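Local coordinates for protein VMS1 (PDB 5WHG) that cleaves polypeptidyl-tRNAs downstream of the ribosome-associated quality control pathway, releasing incompletely synthesized polypeptides for degradation, at residues L22-L27 against E193-W198; L176-S181 against S362-L367. One frame throughout, in Å; residues are numbered along the deposited sequence.

Contacts 1 and 2 are adjoining parts of one apolar core, their centres about 11 Å apart. Two probable backbone hydrogen bonds join residues 22-27 of contact 1 to residues 362-367 of contact 2: I24 N to S362 O at 2.8 Å and L22 O to L364 N at 3.0 Å. I178 of contact 2 links them through side chains, its CD1 lying 3.5 Å from I24 CD1 and 4.0 Å from L195 CD2. Strand 176-179 and helix 191-198, one from each contact, follow each other in the chain. Residues 362-367 fall in the family region of VLRF1, the 60S-binding domain. The inferred active-site residue Q267 is unmodelled, so its distance from either contact cannot be measured.

Contact 1: residues L22-L27 against E193-W198; sequences LYIFDL and EALTFW
F25 turns an edge of its ring toward the indole of W198, and I24 packs beside the same indole with its branch methyl. The F25-W198 pair is T-shaped (edge-to-face): the phenyl plane and the five-membered ring stand at 65°, with centroids 5.2 Å apart. F25 CE1 is the atom that reaches over the indole face, 3.7 Å from W198 CD2, while F25 CD1 sits 3.7 Å from W198 CB. In F25, CG is anti to the carbonyl carbon and beside the backbone N (chi1 -58°). The opposite indole face has A194 O 3.3 Å above its plane, near the rim; that carbonyl also accepts W198 N in the helix.

I24 and W198 lie side by side and point the same way. CG2 of I24, anti to the backbone N, lies 3.4 Å from W198 CE3, and the same methyl meets L195 CD2 at 3.8 Å. L27 adds a more distant contact from its CD1 to L195 CD2, at 4.4 Å.

Beyond the two segments, H225 stacks on F25 and F183 meets W198, while the N199 side chain hydrogen-bonds L27 N and L195 O. I24 and F25 are the two central residues of a type I beta turn from Y23 to D26, closed by D26 N to Y23 O at 3.0 Å, with L27 just after it. This is turn-to-helix packing: the turn before helix 29-34 lies against L195 and W198, residues i and i+3 of helix 191-198, next to I178 of strand 176-179.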
loop_
_atom_site.group_PDB
_atom_site.type_symbol
_atom_site.label_atom_id
_atom_site.label_comp_id
_atom_site.label_asym_id
_atom_site.label_seq_id
_atom_site.Cartn_x
_atom_site.Cartn_y
_atom_site.Cartn_z
ATOM N N LEU A 22 3.533 -10.971 11.428
ATOM C CA LEU A 22 3.889 -11.169 10.033
ATOM C C LEU A 22 3.664 -9.920 9.194
ATOM O O LEU A 22 3.812 -9.980 7.965
ATOM C CB LEU A 22 3.093 -12.342 9.445
ATOM C CG LEU A 22 3.457 -13.711 10.026
ATOM C CD1 LEU A 22 2.536 -14.805 9.503
ATOM C CD2 LEU A 22 4.921 -14.058 9.746
ATOM N N TYR A 23 3.299 -8.802 9.816
ATOM C CA TYR A 23 3.110 -7.564 9.071
ATOM C C TYR A 23 4.454 -7.062 8.554
ATOM O O TYR A 23 5.366 -6.772 9.337
ATOM C CB TYR A 23 2.446 -6.505 9.944
ATOM C CG TYR A 23 2.019 -5.271 9.178
ATOM C CD1 TYR A 23 1.042 -5.341 8.196
ATOM C CD2 TYR A 23 2.586 -4.036 9.443
ATOM C CE1 TYR A 23 0.649 -4.219 7.505
ATOM C CE2 TYR A 23 2.193 -2.906 8.749
ATOM C CZ TYR A 23 1.229 -3.006 7.787
ATOM O OH TYR A 23 0.842 -1.885 7.103
ATOM N N ILE A 24 4.559 -6.928 7.231
ATOM C CA ILE A 24 5.824 -6.621 6.585
ATOM C C ILE A 24 6.450 -5.311 7.068
ATOM O O ILE A 24 7.676 -5.165 7.022
ATOM C CB ILE A 24 5.592 -6.635 5.062
ATOM C CG1 ILE A 24 5.357 -8.078 4.605
ATOM C CG2 ILE A 24 6.768 -6.031 4.321
ATOM C CD1 ILE A 24 4.639 -8.176 3.283
ATOM N N PHE A 25 5.657 -4.369 7.584
ATOM C CA PHE A 25 6.187 -3.083 8.022
ATOM C C PHE A 25 6.350 -2.979 9.538
ATOM O O PHE A 25 6.535 -1.873 10.061
ATOM C CB PHE A 25 5.302 -1.953 7.501
ATOM C CG PHE A 25 5.175 -1.938 6.004
ATOM C CD1 PHE A 25 6.298 -1.743 5.205
ATOM C CD2 PHE A 25 3.947 -2.135 5.394
ATOM C CE1 PHE A 25 6.200 -1.730 3.828
ATOM C CE2 PHE A 25 3.840 -2.124 4.014
ATOM C CZ PHE A 25 4.967 -1.914 3.231
ATOM N N ASP A 26 6.309 -4.107 10.246
ATOM C CA ASP A 26 6.347 -4.116 11.701
ATOM C C ASP A 26 6.832 -5.474 12.208
ATOM O O ASP A 26 6.314 -5.998 13.196
ATOM C CB ASP A 26 4.961 -3.778 12.253
ATOM C CG ASP A 26 4.975 -3.435 13.735
ATOM O OD1 ASP A 26 6.075 -3.385 14.335
ATOM O OD2 ASP A 26 3.870 -3.217 14.291
ATOM N N LEU A 27 7.822 -6.054 11.530
ATOM C CA LEU A 27 8.376 -7.335 11.941
ATOM C C LEU A 27 9.398 -7.159 13.061
ATOM O O LEU A 27 10.247 -6.259 13.017
ATOM C CB LEU A 27 9.040 -8.031 10.756
ATOM C CG LEU A 27 8.265 -8.263 9.467
ATOM C CD1 LEU A 27 9.260 -8.560 8.349
ATOM C CD2 LEU A 27 7.275 -9.410 9.626
ATOM N N GLU A 193 17.578 -6.141 2.549
ATOM C CA GLU A 193 17.830 -4.730 2.800
ATOM C C GLU A 193 16.547 -3.918 2.748
ATOM O O GLU A 193 16.381 -2.958 3.513
ATOM C CB GLU A 193 18.852 -4.209 1.797
ATOM C CG GLU A 193 20.214 -4.813 2.033
ATOM C CD GLU A 193 21.226 -4.377 1.022
ATOM O OE1 GLU A 193 20.867 -4.275 -0.172
ATOM O OE2 GLU A 193 22.379 -4.131 1.432
ATOM N N ALA A 194 15.625 -4.284 1.854
ATOM C CA ALA A 194 14.341 -3.593 1.805
ATOM C C ALA A 194 13.547 -3.827 3.086
ATOM O O ALA A 194 13.052 -2.871 3.702
ATOM C CB ALA A 194 13.540 -4.046 0.585
ATOM N N LEU A 195 13.430 -5.099 3.501
ATOM C CA LEU A 195 12.677 -5.444 4.703
ATOM C C LEU A 195 13.217 -4.734 5.938
ATOM O O LEU A 195 12.442 -4.264 6.778
ATOM C CB LEU A 195 12.690 -6.954 4.918
ATOM C CG LEU A 195 11.761 -7.731 3.982
ATOM C CD1 LEU A 195 12.005 -9.213 4.117
ATOM C CD2 LEU A 195 10.304 -7.431 4.257
ATOM N N THR A 196 14.539 -4.638 6.078
ATOM C CA THR A 196 15.049 -3.995 7.283
ATOM C C THR A 196 14.783 -2.495 7.257
ATOM O O THR A 196 14.476 -1.905 8.299
ATOM C CB THR A 196 16.538 -4.307 7.480
ATOM O OG1 THR A 196 17.039 -3.583 8.611
ATOM C CG2 THR A 196 17.340 -3.940 6.262
ATOM N N PHE A 197 14.841 -1.873 6.080
ATOM C CA PHE A 197 14.526 -0.449 5.979
ATOM C C PHE A 197 13.048 -0.177 6.253
ATOM O O PHE A 197 12.697 0.856 6.836
ATOM C CB PHE A 197 14.916 0.073 4.597
ATOM C CG PHE A 197 14.433 1.471 4.326
ATOM C CD1 PHE A 197 15.124 2.567 4.829
ATOM C CD2 PHE A 197 13.277 1.688 3.588
ATOM C CE1 PHE A 197 14.674 3.848 4.593
ATOM C CE2 PHE A 197 12.821 2.965 3.343
ATOM C CZ PHE A 197 13.514 4.047 3.850
ATOM N N TRP A 198 12.167 -1.077 5.803
ATOM C CA TRP A 198 10.748 -0.970 6.124
ATOM C C TRP A 198 10.509 -1.040 7.626
ATOM O O TRP A 198 9.633 -0.344 8.157
ATOM C CB TRP A 198 9.972 -2.077 5.406
ATOM C CG TRP A 198 9.940 -1.831 3.959
ATOM C CD1 TRP A 198 10.235 -0.655 3.343
ATOM C CD2 TRP A 198 9.609 -2.760 2.920
ATOM N NE1 TRP A 198 10.104 -0.787 1.984
ATOM C CE2 TRP A 198 9.726 -2.069 1.693
ATOM C CE3 TRP A 198 9.234 -4.101 2.900
ATOM C CZ2 TRP A 198 9.482 -2.677 0.462
ATOM C CZ3 TRP A 198 8.984 -4.705 1.675
ATOM C CH2 TRP A 198 9.116 -3.995 0.474
#

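Contact 2: residues L176-S181 against S362-L367; sequences LAIYKS and SYLKIL
L364 and I178 cross obliquely, with L364 CD2 lying 3.6 Å from I178 CB. L364 meets L176 at about a right angle: its CB is 3.9 Å from L176 CD2, and its CD1 approaches L176 CB. The I178 chi1 of -177° sets CG1 beside the carbonyl carbon, and L364 CD2 touches this CG1 as well as CB. An alanine in place of L364 would probably open a gap where CG, CD1 and CD2 had been, costing I178 and L176 the contacts these atoms made.

Next to this packing the backbones pair. A177 and K365 form an antiparallel hydrogen-bonded pair, with A177 N to K365 O at 2.7 Å (158° at the hydrogen) and K365 N to A177 O at 2.9 Å, almost straight at 173°. L176 and I366 follow as a non-hydrogen-bonded pair on one face of the sheet; their side chains lie side by side and point the same way, L176 CD2 being 3.8 Å from I366 CG1. The A177 and K365 side chains leave from the other face, where A177 CB also meets L367 CD1 at 4.1 Å.

On that face the K365 chain passes at a slant to Y179. It bends at the second, third and fourth torsions, and NZ comes 3.5 Å from Y179 OH, a proximity rather than a bond. Both groups have firmer partners: K365 NZ makes a salt bridge to E360 and a hydrogen bond to Y162 OH, and Y179 OH bonds to the same E360 OE1.

The chemistry thus divides by face. L176 and I366 pack on one, with L364 adding its leucine just before strand 365-366, an outermost strand of the four-stranded antiparallel sheet within this chain; on the A177 and K365 face, the E360 carboxylate probably offsets the K365 charge beside the Y179 ring.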
loop_
_atom_site.group_PDB
_atom_site.type_symbol
_atom_site.label_atom_id
_atom_site.label_comp_id
_atom_site.label_asym_id
_atom_site.label_seq_id
_atom_site.Cartn_x
_atom_site.Cartn_y
_atom_site.Cartn_z
ATOM N N LEU A 176 8.428 -18.330 4.063
ATOM C CA LEU A 176 7.643 -17.106 4.086
ATOM C C LEU A 176 7.718 -16.421 2.727
ATOM O O LEU A 176 8.808 -16.251 2.169
ATOM C CB LEU A 176 8.121 -16.173 5.198
ATOM C CG LEU A 176 7.748 -16.657 6.607
ATOM C CD1 LEU A 176 8.666 -16.072 7.661
ATOM C CD2 LEU A 176 6.305 -16.308 6.938
ATOM N N ALA A 177 6.556 -16.048 2.198
ATOM C CA ALA A 177 6.434 -15.477 0.864
ATOM C C ALA A 177 5.956 -14.035 0.960
ATOM O O ALA A 177 5.127 -13.709 1.819
ATOM C CB ALA A 177 5.462 -16.294 0.007
ATOM N N ILE A 178 6.490 -13.181 0.080
ATOM C CA ILE A 178 6.116 -11.771 -0.013
ATOM C C ILE A 178 5.967 -11.404 -1.492
ATOM O O ILE A 178 6.716 -11.902 -2.340
ATOM C CB ILE A 178 7.160 -10.874 0.687
ATOM C CG1 ILE A 178 6.742 -9.403 0.650
ATOM C CG2 ILE A 178 8.519 -11.006 0.023
ATOM C CD1 ILE A 178 7.648 -8.508 1.479
ATOM N N TYR A 179 4.995 -10.541 -1.806
ATOM C CA TYR A 179 4.700 -10.207 -3.203
ATOM C C TYR A 179 5.810 -9.366 -3.832
ATOM O O TYR A 179 6.225 -8.344 -3.270
ATOM C CB TYR A 179 3.379 -9.446 -3.315
ATOM C CG TYR A 179 2.148 -10.303 -3.344
ATOM C CD1 TYR A 179 1.832 -11.049 -4.461
ATOM C CD2 TYR A 179 1.286 -10.352 -2.262
ATOM C CE1 TYR A 179 0.694 -11.841 -4.504
ATOM C CE2 TYR A 179 0.140 -11.149 -2.286
ATOM C CZ TYR A 179 -0.150 -11.893 -3.414
ATOM O OH TYR A 179 -1.287 -12.687 -3.457
ATOM N N LYS A 180 6.260 -9.779 -5.026
ATOM C CA LYS A 180 7.307 -9.041 -5.736
ATOM C C LYS A 180 6.887 -7.608 -6.035
ATOM O O LYS A 180 7.731 -6.701 -6.041
ATOM C CB LYS A 180 7.668 -9.756 -7.039
ATOM C CG LYS A 180 8.521 -10.992 -6.867
ATOM C CD LYS A 180 8.337 -11.986 -8.008
ATOM C CE LYS A 180 8.963 -11.507 -9.304
ATOM N NZ LYS A 180 9.016 -12.613 -10.308
ATOM N N SER A 181 5.590 -7.394 -6.286
ATOM C CA SER A 181 5.063 -6.065 -6.564
ATOM C C SER A 181 5.394 -5.045 -5.479
ATOM O O SER A 181 5.439 -3.842 -5.760
ATOM C CB SER A 181 3.552 -6.151 -6.742
ATOM O OG SER A 181 3.252 -6.926 -7.879
ATOM N N SER A 362 0.353 -6.887 2.512
ATOM C CA SER A 362 1.214 -6.369 3.556
ATOM C C SER A 362 1.554 -7.389 4.638
ATOM O O SER A 362 2.274 -7.046 5.584
ATOM C CB SER A 362 0.563 -5.122 4.172
ATOM O OG SER A 362 -0.712 -5.427 4.715
ATOM N N TYR A 363 1.084 -8.630 4.526
ATOM C CA TYR A 363 1.414 -9.686 5.481
ATOM C C TYR A 363 2.139 -10.814 4.763
ATOM O O TYR A 363 1.749 -11.214 3.659
ATOM C CB TYR A 363 0.168 -10.248 6.178
ATOM C CG TYR A 363 -0.433 -9.307 7.190
ATOM C CD1 TYR A 363 -1.327 -8.309 6.795
ATOM C CD2 TYR A 363 -0.120 -9.416 8.548
ATOM C CE1 TYR A 363 -1.879 -7.440 7.713
ATOM C CE2 TYR A 363 -0.678 -8.553 9.483
ATOM C CZ TYR A 363 -1.551 -7.564 9.054
ATOM O OH TYR A 363 -2.107 -6.695 9.961
ATOM N N LEU A 364 3.195 -11.328 5.390
ATOM C CA LEU A 364 3.882 -12.464 4.794
ATOM C C LEU A 364 2.932 -13.657 4.731
ATOM O O LEU A 364 2.007 -13.782 5.534
ATOM C CB LEU A 364 5.139 -12.809 5.588
ATOM C CG LEU A 364 6.260 -11.772 5.634
ATOM C CD1 LEU A 364 7.415 -12.302 6.455
ATOM C CD2 LEU A 364 6.733 -11.362 4.230
ATOM N N LYS A 365 3.138 -14.522 3.744
ATOM C CA LYS A 365 2.368 -15.754 3.626
ATOM C C LYS A 365 3.256 -16.964 3.890
ATOM O O LYS A 365 4.424 -16.987 3.492
ATOM C CB LYS A 365 1.723 -15.885 2.244
ATOM C CG LYS A 365 0.417 -15.178 2.146
ATOM C CD LYS A 365 -0.561 -15.990 1.333
ATOM C CE LYS A 365 -0.177 -15.976 -0.120
ATOM N NZ LYS A 365 -0.314 -14.598 -0.668
ATOM N N ILE A 366 2.700 -17.964 4.567
ATOM C CA ILE A 366 3.396 -19.226 4.796
ATOM C C ILE A 366 2.973 -20.195 3.703
ATOM O O ILE A 366 1.795 -20.552 3.604
ATOM C CB ILE A 366 3.084 -19.795 6.188
ATOM C CG1 ILE A 366 3.517 -18.816 7.284
ATOM C CG2 ILE A 366 3.768 -21.150 6.385
ATOM C CD1 ILE A 366 3.343 -19.363 8.698
ATOM N N LEU A 367 3.924 -20.620 2.886
ATOM C CA LEU A 367 3.679 -21.533 1.781
ATOM C C LEU A 367 4.622 -22.721 1.846
ATOM O O LEU A 367 5.624 -22.695 2.573
ATOM C CB LEU A 367 3.865 -20.822 0.436
ATOM C CG LEU A 367 2.886 -19.700 0.148
ATOM C CD1 LEU A 367 3.006 -19.320 -1.312
ATOM C CD2 LEU A 367 1.497 -20.175 0.486
#